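Local structure of adenosine kinase (Sinorhizobium meliloti, 3UBO) at residues A[8-13]-A[77-82]; A[156-161]-A[186-191]; A[212-217]-A[239-244]. The protein probably phosphorylates adenosine with ATP as donor, as expected of a pfkB-family kinase that binds adenosine and ADP. One frame throughout, in Å; residues are numbered along the deposited sequence.

Contact 1. Residues A[8-13]-A[77-82]; sequences VLTIGN and AAYFGK. With ADN (adenosine), chain C.
A77 lies beside V8 in parallel register, their CA atoms 4.7 Å apart, and both side chains pack on V70 of helix 62-73. One residue on, the carbonyl of A78 takes the N-H of T10 (A78 O to T10 N 2.7 Å) in a nearly straight bond, 162° at the hydrogen, while A78 CB meets a methyl of L9. The side chain of Y79 runs along the sheet toward the 8-13 strand: with CG trans to its own backbone N (chi1 174°), the ring passes T10, whose OG1 sits at the ring edge, 3.1 Å from Y79 CD1. That hydroxyl has its hydrogen bond with the carbonyl of A63. At the far end of the ring Y79 OH reaches G12 O in a bond modelled very short, so its exact geometry is doubtful. F80 returns to the face of L9 and I11. Its N-H bonds to T10 O at 3.0 Å, and its ring receives L9 CD1 over the centre of one face, a CH-pi contact 3.8 Å from the centroid; I11 packs beside it through CG1. G81 follows, its CA 3.8 Å from G12 O. Beyond G12, N13 has its backbone N held by E158 OE2, and its ND2 donates to adenine N1 (2.8 Å) and to the carbonyl of Y160, a geometry consistent with adenine recognised in its neutral, unprotonated form.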
loop_
_atom_site.group_PDB
_atom_site.type_symbol
_atom_site.label_atom_id
_atom_site.label_comp_id
_atom_site.label_asym_id
_atom_site.label_seq_id
_atom_site.Cartn_x
_atom_site.Cartn_y
_atom_site.Cartn_z
ATOM N N VAL A 8 10.483 -24.182 -0.931
ATOM C CA VAL A 8 11.328 -23.216 -0.208
ATOM C C VAL A 8 10.862 -22.696 1.138
ATOM O O VAL A 8 9.679 -22.245 1.331
ATOM C CB VAL A 8 11.677 -21.963 -1.008
ATOM C CG1 VAL A 8 12.962 -21.371 -0.421
ATOM C CG2 VAL A 8 11.805 -22.285 -2.532
ATOM N N LEU A 9 11.838 -22.738 2.044
ATOM C CA LEU A 9 11.728 -22.093 3.342
ATOM C C LEU A 9 12.652 -20.846 3.446
ATOM O O LEU A 9 13.886 -20.889 3.171
ATOM C CB LEU A 9 12.010 -23.089 4.445
ATOM C CG LEU A 9 12.190 -22.627 5.903
ATOM C CD1 LEU A 9 10.856 -22.169 6.518
ATOM C CD2 LEU A 9 12.803 -23.740 6.749
ATOM N N THR A 10 12.042 -19.727 3.827
ATOM C CA THR A 10 12.873 -18.546 4.074
ATOM C C THR A 10 12.840 -18.074 5.528
ATOM O O THR A 10 11.805 -18.179 6.220
ATOM C CB THR A 10 12.648 -17.366 3.061
ATOM O OG1 THR A 10 11.480 -16.613 3.445
ATOM C CG2 THR A 10 12.484 -17.912 1.640
ATOM N N ILE A 11 14.018 -17.609 5.952
ATOM C CA ILE A 11 14.241 -17.045 7.268
ATOM C C ILE A 11 14.911 -15.684 7.115
ATOM O O ILE A 11 15.943 -15.542 6.417
ATOM C CB ILE A 11 15.095 -17.975 8.195
ATOM C CG1 ILE A 11 14.429 -19.337 8.367
ATOM C CG2 ILE A 11 15.304 -17.347 9.607
ATOM C CD1 ILE A 11 14.939 -20.091 9.596
ATOM N N GLY A 12 14.282 -14.685 7.735
ATOM C CA GLY A 12 14.669 -13.294 7.546
ATOM C C GLY A 12 13.922 -12.341 8.482
ATOM O O GLY A 12 12.917 -12.710 9.100
ATOM N N ASN A 13 14.434 -11.121 8.596
ATOM C CA ASN A 13 13.824 -10.059 9.381
ATOM C C ASN A 13 12.424 -9.729 8.914
ATOM O O ASN A 13 12.230 -9.263 7.776
ATOM C CB ASN A 13 14.694 -8.857 9.174
ATOM C CG ASN A 13 15.934 -8.974 9.893
ATOM O OD1 ASN A 13 15.901 -9.430 11.048
ATOM N ND2 ASN A 13 17.047 -8.619 9.277
ATOM N N ALA A 77 5.905 -22.833 -0.115
ATOM C CA ALA A 77 6.870 -22.046 0.659
ATOM C C ALA A 77 6.469 -21.891 2.150
ATOM O O ALA A 77 5.299 -22.030 2.521
ATOM C CB ALA A 77 7.048 -20.648 -0.020
ATOM N N ALA A 78 7.450 -21.533 2.961
ATOM C CA ALA A 78 7.249 -21.360 4.410
ATOM C C ALA A 78 8.263 -20.350 4.933
ATOM O O ALA A 78 9.380 -20.159 4.332
ATOM C CB ALA A 78 7.374 -22.696 5.181
ATOM N N TYR A 79 7.875 -19.692 6.037
ATOM C CA TYR A 79 8.636 -18.512 6.470
ATOM C C TYR A 79 8.703 -18.458 7.972
ATOM O O TYR A 79 7.731 -18.803 8.670
ATOM C CB TYR A 79 8.106 -17.153 5.833
ATOM C CG TYR A 79 8.804 -15.882 6.406
ATOM C CD1 TYR A 79 10.091 -15.527 5.994
ATOM C CD2 TYR A 79 8.180 -15.077 7.378
ATOM C CE1 TYR A 79 10.727 -14.456 6.493
ATOM C CE2 TYR A 79 8.814 -13.961 7.872
ATOM C CZ TYR A 79 10.093 -13.678 7.429
ATOM O OH TYR A 79 10.761 -12.608 7.946
ATOM N N PHE A 80 9.876 -18.078 8.459
ATOM C CA PHE A 80 10.020 -17.834 9.884
ATOM C C PHE A 80 10.467 -16.383 10.057
ATOM O O PHE A 80 11.514 -15.990 9.454
ATOM C CB PHE A 80 11.124 -18.709 10.543
ATOM C CG PHE A 80 10.965 -20.207 10.374
ATOM C CD1 PHE A 80 9.706 -20.794 10.172
ATOM C CD2 PHE A 80 12.110 -21.046 10.463
ATOM C CE1 PHE A 80 9.592 -22.201 10.104
ATOM C CE2 PHE A 80 12.014 -22.419 10.348
ATOM C CZ PHE A 80 10.764 -23.013 10.202
ATOM N N GLY A 81 9.726 -15.603 10.838
ATOM C CA GLY A 81 10.065 -14.212 11.070
ATOM C C GLY A 81 9.722 -13.760 12.475
ATOM O O GLY A 81 8.993 -14.442 13.196
ATOM N N LYS A 82 10.248 -12.604 12.866
ATOM C CA LYS A 82 9.997 -12.059 14.194
ATOM C C LYS A 82 9.079 -10.842 14.128
ATOM O O LYS A 82 9.431 -9.818 13.542
ATOM C CB LYS A 82 11.313 -11.687 14.879
ATOM C CG LYS A 82 11.513 -12.343 16.236
ATOM C CD LYS A 82 10.197 -12.843 16.807
ATOM C CE LYS A 82 10.351 -14.223 17.424
ATOM N NZ LYS A 82 9.057 -14.746 17.945
HETATM O "O5'" ADN C . 15.394 -5.688 -0.820
HETATM C "C5'" ADN C . 13.937 -5.466 -0.724
HETATM C "C4'" ADN C . 13.374 -5.506 0.739
HETATM O "O4'" ADN C . 14.377 -5.295 1.739
HETATM C "C3'" ADN C . 12.100 -4.698 1.319
HETATM O "O3'" ADN C . 10.755 -5.009 1.044
HETATM C "C2'" ADN C . 12.416 -4.627 2.851
HETATM O "O2'" ADN C . 11.356 -5.046 3.736
HETATM C "C1'" ADN C . 13.668 -5.407 2.923
HETATM N N9 ADN C . 14.557 -4.916 4.019
HETATM C C8 ADN C . 15.087 -3.625 4.307
HETATM N N7 ADN C . 16.003 -3.713 5.389
HETATM C C5 ADN C . 16.041 -5.070 5.759
HETATM C C6 ADN C . 16.746 -5.765 6.780
HETATM N N6 ADN C . 17.664 -5.094 7.661
HETATM N N1 ADN C . 16.548 -7.189 6.887
HETATM C C2 ADN C . 15.663 -7.870 5.989
HETATM N N3 ADN C . 14.943 -7.216 4.959
HETATM C C4 ADN C . 15.141 -5.817 4.888
#

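Contact 2. Residues A[156-161]-A[186-191]; sequences YFEGYL and AMTLSD. With ADN (adenosine), chain C.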
loop_
_atom_site.group_PDB
_atom_site.type_symbol
_atom_site.label_atom_id
_atom_site.label_comp_id
_atom_site.label_asym_id
_atom_site.label_seq_id
_atom_site.Cartn_x
_atom_site.Cartn_y
_atom_site.Cartn_z
ATOM N N TYR A 156 16.384 -20.865 2.835
ATOM C CA TYR A 156 17.032 -19.629 2.413
ATOM C C TYR A 156 16.853 -18.545 3.460
ATOM O O TYR A 156 15.769 -18.448 4.073
ATOM C CB TYR A 156 16.404 -19.233 1.134
ATOM C CG TYR A 156 16.763 -17.885 0.554
ATOM C CD1 TYR A 156 17.909 -17.723 -0.217
ATOM C CD2 TYR A 156 15.921 -16.794 0.715
ATOM C CE1 TYR A 156 18.226 -16.512 -0.798
ATOM C CE2 TYR A 156 16.224 -15.553 0.108
ATOM C CZ TYR A 156 17.379 -15.408 -0.657
ATOM O OH TYR A 156 17.693 -14.186 -1.272
ATOM N N PHE A 157 17.918 -17.758 3.673
ATOM C CA PHE A 157 17.988 -16.802 4.793
ATOM C C PHE A 157 18.868 -15.608 4.453
ATOM O O PHE A 157 19.812 -15.731 3.656
ATOM C CB PHE A 157 18.548 -17.487 6.078
ATOM C CG PHE A 157 20.056 -17.788 6.008
ATOM C CD1 PHE A 157 20.522 -19.017 5.522
ATOM C CD2 PHE A 157 20.997 -16.819 6.369
ATOM C CE1 PHE A 157 21.882 -19.273 5.416
ATOM C CE2 PHE A 157 22.359 -17.063 6.271
ATOM C CZ PHE A 157 22.804 -18.295 5.794
ATOM N N GLU A 158 18.584 -14.469 5.100
ATOM C CA GLU A 158 19.295 -13.191 4.804
ATOM C C GLU A 158 20.647 -13.087 5.503
ATOM O O GLU A 158 20.762 -13.532 6.657
ATOM C CB GLU A 158 18.446 -11.919 5.186
ATOM C CG GLU A 158 17.018 -11.761 4.573
ATOM C CD GLU A 158 16.009 -11.288 5.643
ATOM O OE1 GLU A 158 14.843 -10.973 5.238
ATOM O OE2 GLU A 158 16.376 -11.269 6.896
ATOM N N GLY A 159 21.652 -12.524 4.831
ATOM C CA GLY A 159 22.799 -11.948 5.514
ATOM C C GLY A 159 22.324 -10.916 6.549
ATOM O O GLY A 159 22.898 -10.763 7.647
ATOM N N TYR A 160 21.225 -10.231 6.209
ATOM C CA TYR A 160 20.642 -9.163 7.035
ATOM C C TYR A 160 20.412 -9.576 8.492
ATOM O O TYR A 160 20.079 -8.725 9.325
ATOM C CB TYR A 160 19.273 -8.712 6.476
ATOM C CG TYR A 160 19.321 -7.665 5.391
ATOM C CD1 TYR A 160 18.350 -7.645 4.380
ATOM C CD2 TYR A 160 20.321 -6.716 5.354
ATOM C CE1 TYR A 160 18.394 -6.730 3.346
ATOM C CE2 TYR A 160 20.359 -5.788 4.326
ATOM C CZ TYR A 160 19.388 -5.804 3.320
ATOM O OH TYR A 160 19.402 -4.872 2.308
ATOM N N LEU A 161 20.528 -10.888 8.742
ATOM C CA LEU A 161 20.135 -11.565 9.971
ATOM C C LEU A 161 21.315 -11.589 10.902
ATOM O O LEU A 161 21.197 -11.928 12.065
ATOM C CB LEU A 161 19.743 -13.003 9.691
ATOM C CG LEU A 161 18.282 -13.287 9.360
ATOM C CD1 LEU A 161 18.026 -14.789 9.410
ATOM C CD2 LEU A 161 17.304 -12.559 10.265
ATOM N N ALA A 186 20.314 -21.958 1.419
ATOM C CA ALA A 186 20.688 -20.832 0.598
ATOM C C ALA A 186 20.743 -19.493 1.320
ATOM O O ALA A 186 20.075 -19.302 2.338
ATOM C CB ALA A 186 19.787 -20.766 -0.656
HETATM N N MSE A 187 21.521 -18.568 0.754
HETATM C CA MSE A 187 21.479 -17.189 1.225
HETATM C C MSE A 187 21.601 -16.053 0.202
HETATM O O MSE A 187 22.295 -16.170 -0.789
HETATM C CB MSE A 187 22.560 -16.968 2.265
HETATM C CG MSE A 187 23.880 -16.461 1.654
HETATM SE SE MSE A 187 25.319 -16.441 3.046
HETATM C CE MSE A 187 24.600 -15.071 4.320
ATOM N N THR A 188 20.975 -14.915 0.499
ATOM C CA THR A 188 21.317 -13.650 -0.184
ATOM C C THR A 188 22.339 -12.828 0.610
ATOM O O THR A 188 22.260 -12.768 1.818
ATOM C CB THR A 188 20.102 -12.768 -0.313
ATOM O OG1 THR A 188 20.549 -11.428 -0.222
ATOM C CG2 THR A 188 19.163 -12.983 0.838
ATOM N N LEU A 189 23.280 -12.174 -0.039
ATOM C CA LEU A 189 24.171 -11.281 0.707
ATOM C C LEU A 189 23.510 -9.975 1.199
ATOM O O LEU A 189 24.146 -9.120 1.830
ATOM C CB LEU A 189 25.349 -10.910 -0.171
ATOM C CG LEU A 189 26.499 -11.891 -0.080
ATOM C CD1 LEU A 189 25.922 -13.193 0.341
ATOM C CD2 LEU A 189 27.203 -11.980 -1.400
ATOM N N SER A 190 22.252 -9.781 0.817
ATOM C CA SER A 190 21.451 -8.670 1.321
ATOM C C SER A 190 21.834 -7.278 0.799
ATOM O O SER A 190 21.054 -6.658 0.039
ATOM C CB SER A 190 21.495 -8.705 2.830
ATOM O OG SER A 190 20.755 -9.835 3.293
ATOM N N ASP A 191 23.022 -6.795 1.180
ATOM C CA ASP A 191 23.371 -5.399 0.968
ATOM C C ASP A 191 24.862 -5.250 1.035
ATOM O O ASP A 191 25.550 -5.976 1.737
ATOM C CB ASP A 191 22.622 -4.538 2.016
ATOM C CG ASP A 191 23.139 -3.123 2.114
ATOM O OD1 ASP A 191 23.237 -2.348 1.112
ATOM O OD2 ASP A 191 23.465 -2.793 3.265
HETATM O "O5'" ADN C . 15.394 -5.688 -0.820
HETATM C "C5'" ADN C . 13.937 -5.466 -0.724
HETATM C "C4'" ADN C . 13.374 -5.506 0.739
HETATM O "O4'" ADN C . 14.377 -5.295 1.739
HETATM C "C3'" ADN C . 12.100 -4.698 1.319
HETATM O "O3'" ADN C . 10.755 -5.009 1.044
HETATM C "C2'" ADN C . 12.416 -4.627 2.851
HETATM O "O2'" ADN C . 11.356 -5.046 3.736
HETATM C "C1'" ADN C . 13.668 -5.407 2.923
HETATM N N9 ADN C . 14.557 -4.916 4.019
HETATM C C8 ADN C . 15.087 -3.625 4.307
HETATM N N7 ADN C . 16.003 -3.713 5.389
HETATM C C5 ADN C . 16.041 -5.070 5.759
HETATM C C6 ADN C . 16.746 -5.765 6.780
HETATM N N6 ADN C . 17.664 -5.094 7.661
HETATM N N1 ADN C . 16.548 -7.189 6.887
HETATM C C2 ADN C . 15.663 -7.870 5.989
HETATM N N3 ADN C . 14.943 -7.216 4.959
HETATM C C4 ADN C . 15.141 -5.817 4.888
#
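S190 OG accepts the backbone N-H of Y160 at 3.0 Å, tying the loop after one strand to the 3-10 turn after its neighbour. The same serine serves the tyrosine ring. A chi1 of -70° sets OG beside the serine's own backbone N and turns it to the N-H of Y160, while the backbone independently places CB 3.3 Å from the Y160 centroid, a CH-pi contact squarely over one face. Adenine covers the opposite face, its C6 offset toward the ring's rim, so that the phenol is held between serine and nucleoside. D191 CB comes in near Y160 OH. The loop itself is shaped by an ST turn, in which S190 N donates to T188 OG1 at 2.6 Å. Alongside, E158 sends its carboxylate to the adenine, with OE1 3.3 Å from adenosine C2; the backbone N-H groups of N13 and A63 hold the two oxygens and fix its orientation. Upstream the strands pair in parallel through F157 N to A186 O (3.0 Å) and G159 N to T188 O (3.1 Å). On one face of this pair the F157 ring carries M187 CB above it, with the selenium placed obliquely in a Met-aromatic contact and the terminal methyl CE 3.6 Å from F157 CE2. On the other, A186 CB meets the edge of the Y156 ring in its plane. The strands are joined through helix 168-179 as a beta-alpha-beta unit, and the placing of adenosine at their C-terminal ends is characteristic of the ribokinase-like fold of the pfkB family.

Contact 3. Residues A[212-217]-A[239-244]; sequences DIVFAN and RDCKLA. With ADP (adenosine-5'-diphosphate), chain D.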
loop_
_atom_site.group_PDB
_atom_site.type_symbol
_atom_site.label_atom_id
_atom_site.label_comp_id
_atom_site.label_asym_id
_atom_site.label_seq_id
_atom_site.Cartn_x
_atom_site.Cartn_y
_atom_site.Cartn_z
ATOM N N ASP A 212 25.017 -23.755 1.106
ATOM C CA ASP A 212 25.212 -24.274 -0.224
ATOM C C ASP A 212 25.250 -23.159 -1.282
ATOM O O ASP A 212 26.319 -22.860 -1.845
ATOM C CB ASP A 212 24.073 -25.268 -0.519
ATOM C CG ASP A 212 24.181 -26.494 0.320
ATOM O OD1 ASP A 212 25.358 -26.911 0.474
ATOM O OD2 ASP A 212 23.133 -27.024 0.826
ATOM N N ILE A 213 24.072 -22.568 -1.535
ATOM C CA ILE A 213 23.819 -21.573 -2.612
ATOM C C ILE A 213 23.919 -20.077 -2.188
ATOM O O ILE A 213 23.408 -19.671 -1.112
ATOM C CB ILE A 213 22.417 -21.811 -3.230
ATOM C CG1 ILE A 213 22.239 -23.287 -3.616
ATOM C CG2 ILE A 213 22.201 -20.905 -4.422
ATOM C CD1 ILE A 213 20.801 -23.778 -3.605
ATOM N N VAL A 214 24.578 -19.266 -3.018
ATOM C CA VAL A 214 24.752 -17.840 -2.719
ATOM C C VAL A 214 24.133 -16.871 -3.749
ATOM O O VAL A 214 24.639 -16.777 -4.891
ATOM C CB VAL A 214 26.241 -17.527 -2.550
ATOM C CG1 VAL A 214 26.515 -16.038 -2.652
ATOM C CG2 VAL A 214 26.696 -18.069 -1.240
ATOM N N PHE A 215 23.054 -16.152 -3.390
ATOM C CA PHE A 215 22.548 -15.039 -4.262
ATOM C C PHE A 215 23.141 -13.706 -3.808
ATOM O O PHE A 215 23.269 -13.463 -2.583
ATOM C CB PHE A 215 21.023 -14.910 -4.248
ATOM C CG PHE A 215 20.292 -16.151 -4.677
ATOM C CD1 PHE A 215 19.669 -16.197 -5.913
ATOM C CD2 PHE A 215 20.202 -17.275 -3.818
ATOM C CE1 PHE A 215 18.973 -17.314 -6.312
ATOM C CE2 PHE A 215 19.521 -18.420 -4.220
ATOM C CZ PHE A 215 18.911 -18.428 -5.501
ATOM N N ALA A 216 23.510 -12.874 -4.774
ATOM C CA ALA A 216 24.112 -11.571 -4.541
ATOM C C ALA A 216 23.942 -10.605 -5.766
ATOM O O ALA A 216 23.646 -11.042 -6.913
ATOM C CB ALA A 216 25.566 -11.745 -4.216
ATOM N N ASN A 217 24.115 -9.296 -5.560
ATOM C CA ASN A 217 24.159 -8.423 -6.731
ATOM C C ASN A 217 25.642 -8.139 -6.974
ATOM O O ASN A 217 26.483 -8.581 -6.196
ATOM C CB ASN A 217 23.259 -7.170 -6.591
ATOM C CG ASN A 217 23.644 -6.288 -5.397
ATOM O OD1 ASN A 217 24.824 -6.112 -5.094
ATOM N ND2 ASN A 217 22.642 -5.709 -4.736
ATOM N N ARG A 239 34.570 -21.135 -5.905
ATOM C CA ARG A 239 35.357 -21.929 -4.959
ATOM C C ARG A 239 34.678 -22.157 -3.610
ATOM O O ARG A 239 34.992 -23.168 -2.903
ATOM C CB ARG A 239 36.708 -21.258 -4.635
ATOM C CG ARG A 239 37.559 -20.866 -5.804
ATOM C CD ARG A 239 39.018 -20.618 -5.389
ATOM N NE ARG A 239 39.822 -20.229 -6.560
ATOM C CZ ARG A 239 41.016 -19.623 -6.515
ATOM N NH1 ARG A 239 41.586 -19.327 -5.340
ATOM N NH2 ARG A 239 41.641 -19.310 -7.657
ATOM N N ASP A 240 33.809 -21.217 -3.206
ATOM C CA ASP A 240 33.374 -21.218 -1.801
ATOM C C ASP A 240 31.954 -21.764 -1.563
ATOM O O ASP A 240 31.573 -22.085 -0.400
ATOM C CB ASP A 240 33.598 -19.843 -1.173
ATOM C CG ASP A 240 35.036 -19.368 -1.315
ATOM O OD1 ASP A 240 35.882 -20.162 -1.788
ATOM O OD2 ASP A 240 35.333 -18.200 -0.954
ATOM N N CYS A 241 31.198 -21.885 -2.671
ATOM C CA CYS A 241 29.877 -22.543 -2.673
ATOM C C CYS A 241 29.642 -23.479 -3.882
ATOM O O CYS A 241 30.353 -23.416 -4.887
ATOM C CB CYS A 241 28.754 -21.502 -2.553
ATOM S SG CYS A 241 28.817 -20.256 -3.866
ATOM N N LYS A 242 28.625 -24.333 -3.791
ATOM C CA LYS A 242 28.288 -25.255 -4.883
ATOM C C LYS A 242 27.829 -24.460 -6.089
ATOM O O LYS A 242 28.300 -24.657 -7.228
ATOM C CB LYS A 242 27.201 -26.257 -4.450
ATOM C CG LYS A 242 27.721 -27.197 -3.355
ATOM C CD LYS A 242 26.707 -28.234 -2.813
ATOM C CE LYS A 242 27.125 -28.688 -1.383
ATOM N NZ LYS A 242 26.216 -29.789 -0.880
ATOM N N LEU A 243 26.914 -23.532 -5.783
ATOM C CA LEU A 243 26.098 -22.772 -6.725
ATOM C C LEU A 243 25.994 -21.305 -6.235
ATOM O O LEU A 243 25.846 -21.033 -5.025
ATOM C CB LEU A 243 24.705 -23.427 -6.812
ATOM C CG LEU A 243 23.790 -22.884 -7.902
ATOM C CD1 LEU A 243 24.635 -22.683 -9.150
ATOM C CD2 LEU A 243 22.557 -23.787 -8.146
ATOM N N ALA A 244 26.072 -20.369 -7.174
ATOM C CA ALA A 244 26.018 -18.945 -6.855
ATOM C C ALA A 244 25.474 -18.018 -8.018
ATOM O O ALA A 244 26.165 -17.726 -8.998
ATOM C CB ALA A 244 27.379 -18.494 -6.387
HETATM P PB ADP D . 19.445 -5.566 -6.355
HETATM O O1B ADP D . 20.269 -4.385 -5.530
HETATM O O2B ADP D . 19.547 -7.125 -5.743
HETATM O O3B ADP D . 18.005 -5.216 -6.480
HETATM P PA ADP D . 20.165 -5.746 -9.359
HETATM O O1A ADP D . 20.773 -4.346 -9.980
HETATM O O2A ADP D . 21.035 -6.864 -9.724
HETATM O O3A ADP D . 20.352 -5.316 -7.737
HETATM O "O5'" ADP D . 18.613 -6.157 -9.856
HETATM C "C5'" ADP D . 18.036 -7.385 -9.429
HETATM C "C4'" ADP D . 17.178 -8.064 -10.547
HETATM O "O4'" ADP D . 15.888 -7.400 -10.951
HETATM C "C3'" ADP D . 17.870 -8.278 -11.996
HETATM O "O3'" ADP D . 18.898 -9.238 -12.157
HETATM C "C2'" ADP D . 16.736 -8.167 -13.009
HETATM O "O2'" ADP D . 16.035 -9.334 -13.464
HETATM C "C1'" ADP D . 15.941 -7.076 -12.351
HETATM N N9 ADP D . 16.422 -5.694 -12.661
HETATM C C8 ADP D . 17.176 -4.847 -11.878
HETATM N N7 ADP D . 17.404 -3.595 -12.590
HETATM C C5 ADP D . 16.777 -3.708 -13.864
HETATM C C6 ADP D . 16.649 -2.767 -14.994
HETATM N N6 ADP D . 17.221 -1.411 -14.891
HETATM N N1 ADP D . 15.947 -3.140 -16.098
HETATM C C2 ADP D . 15.336 -4.404 -16.176
HETATM N N3 ADP D . 15.464 -5.345 -15.089
HETATM C C4 ADP D . 16.164 -4.974 -13.944
#
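The returning arm of a beta-alpha-beta crossover, where the chain has left helix 230-240 and heads for strand 246-247, brings C241 to A244 against the start of strand 213-217. The central tie is L243 O, which accepts the N-H of V214 at 3.0 Å; the bond is fairly straight, 156° at the hydrogen, though the donor stands 19° from the carbonyl plane. The same oxygen also lies 3.2 Å from I213 CA, a CA-H...O contact. On one side of this backbone seam the I213 and L243 side chains run alongside each other in the same direction, with I213 CG1 4.0 Å from L243 CB, and both reach Y290 of helix 278-290. On the other, V214 CB is approached by C241 SG at 4.0 Å and by the methyl of A244 at 4.1 Å, a small apolar cluster closed by M206 and L237 from two helices. Just before the strand, D212 and K242 lie side by side. The lysine chain is extended beyond CG and carries NZ to 3.3 Å from D212 OD1, a salt bridge at the margin of the contact. The second carboxylate oxygen, OD2, is bonded to T185 N and H179 NE2. At the strand's other end, far from the crossover arm, N217 caps the helix that follows and also sends ND2 to ADP O1B, a weak hydrogen bond at 2.8 Å. The chemistry therefore differs along the segment: the buried carboxylate of D212 has its charge shared between a lysine, a histidine and a backbone N-H, which would probably favour the ionised form, whereas N217 offers the beta-phosphate an uncharged amide donor.

How the contacts relate
Contacts 1, 2 and 3 follow one another along the chain and step across one parallel sheet, whose strands 77-80, 6-11, 152-158, 184-188, 213-217 and 246-247 stand in that order. Successive centres are 11 Å apart, while those of contacts 1 and 3 are 19 Å apart, with nearest atoms about 8 Å from each other. Contact 2 bridges the others: L9 and N13 meet Y156 and E158 on one flank, and M187 and L189 meet F215 on the other. Contacts 1 and 2 both touch adenosine and contact 3 reaches ADP, so strand ends of a single sheet and the loops after them serve both the nucleoside and the nucleotide, as expected of a phosphoryl-transfer enzyme.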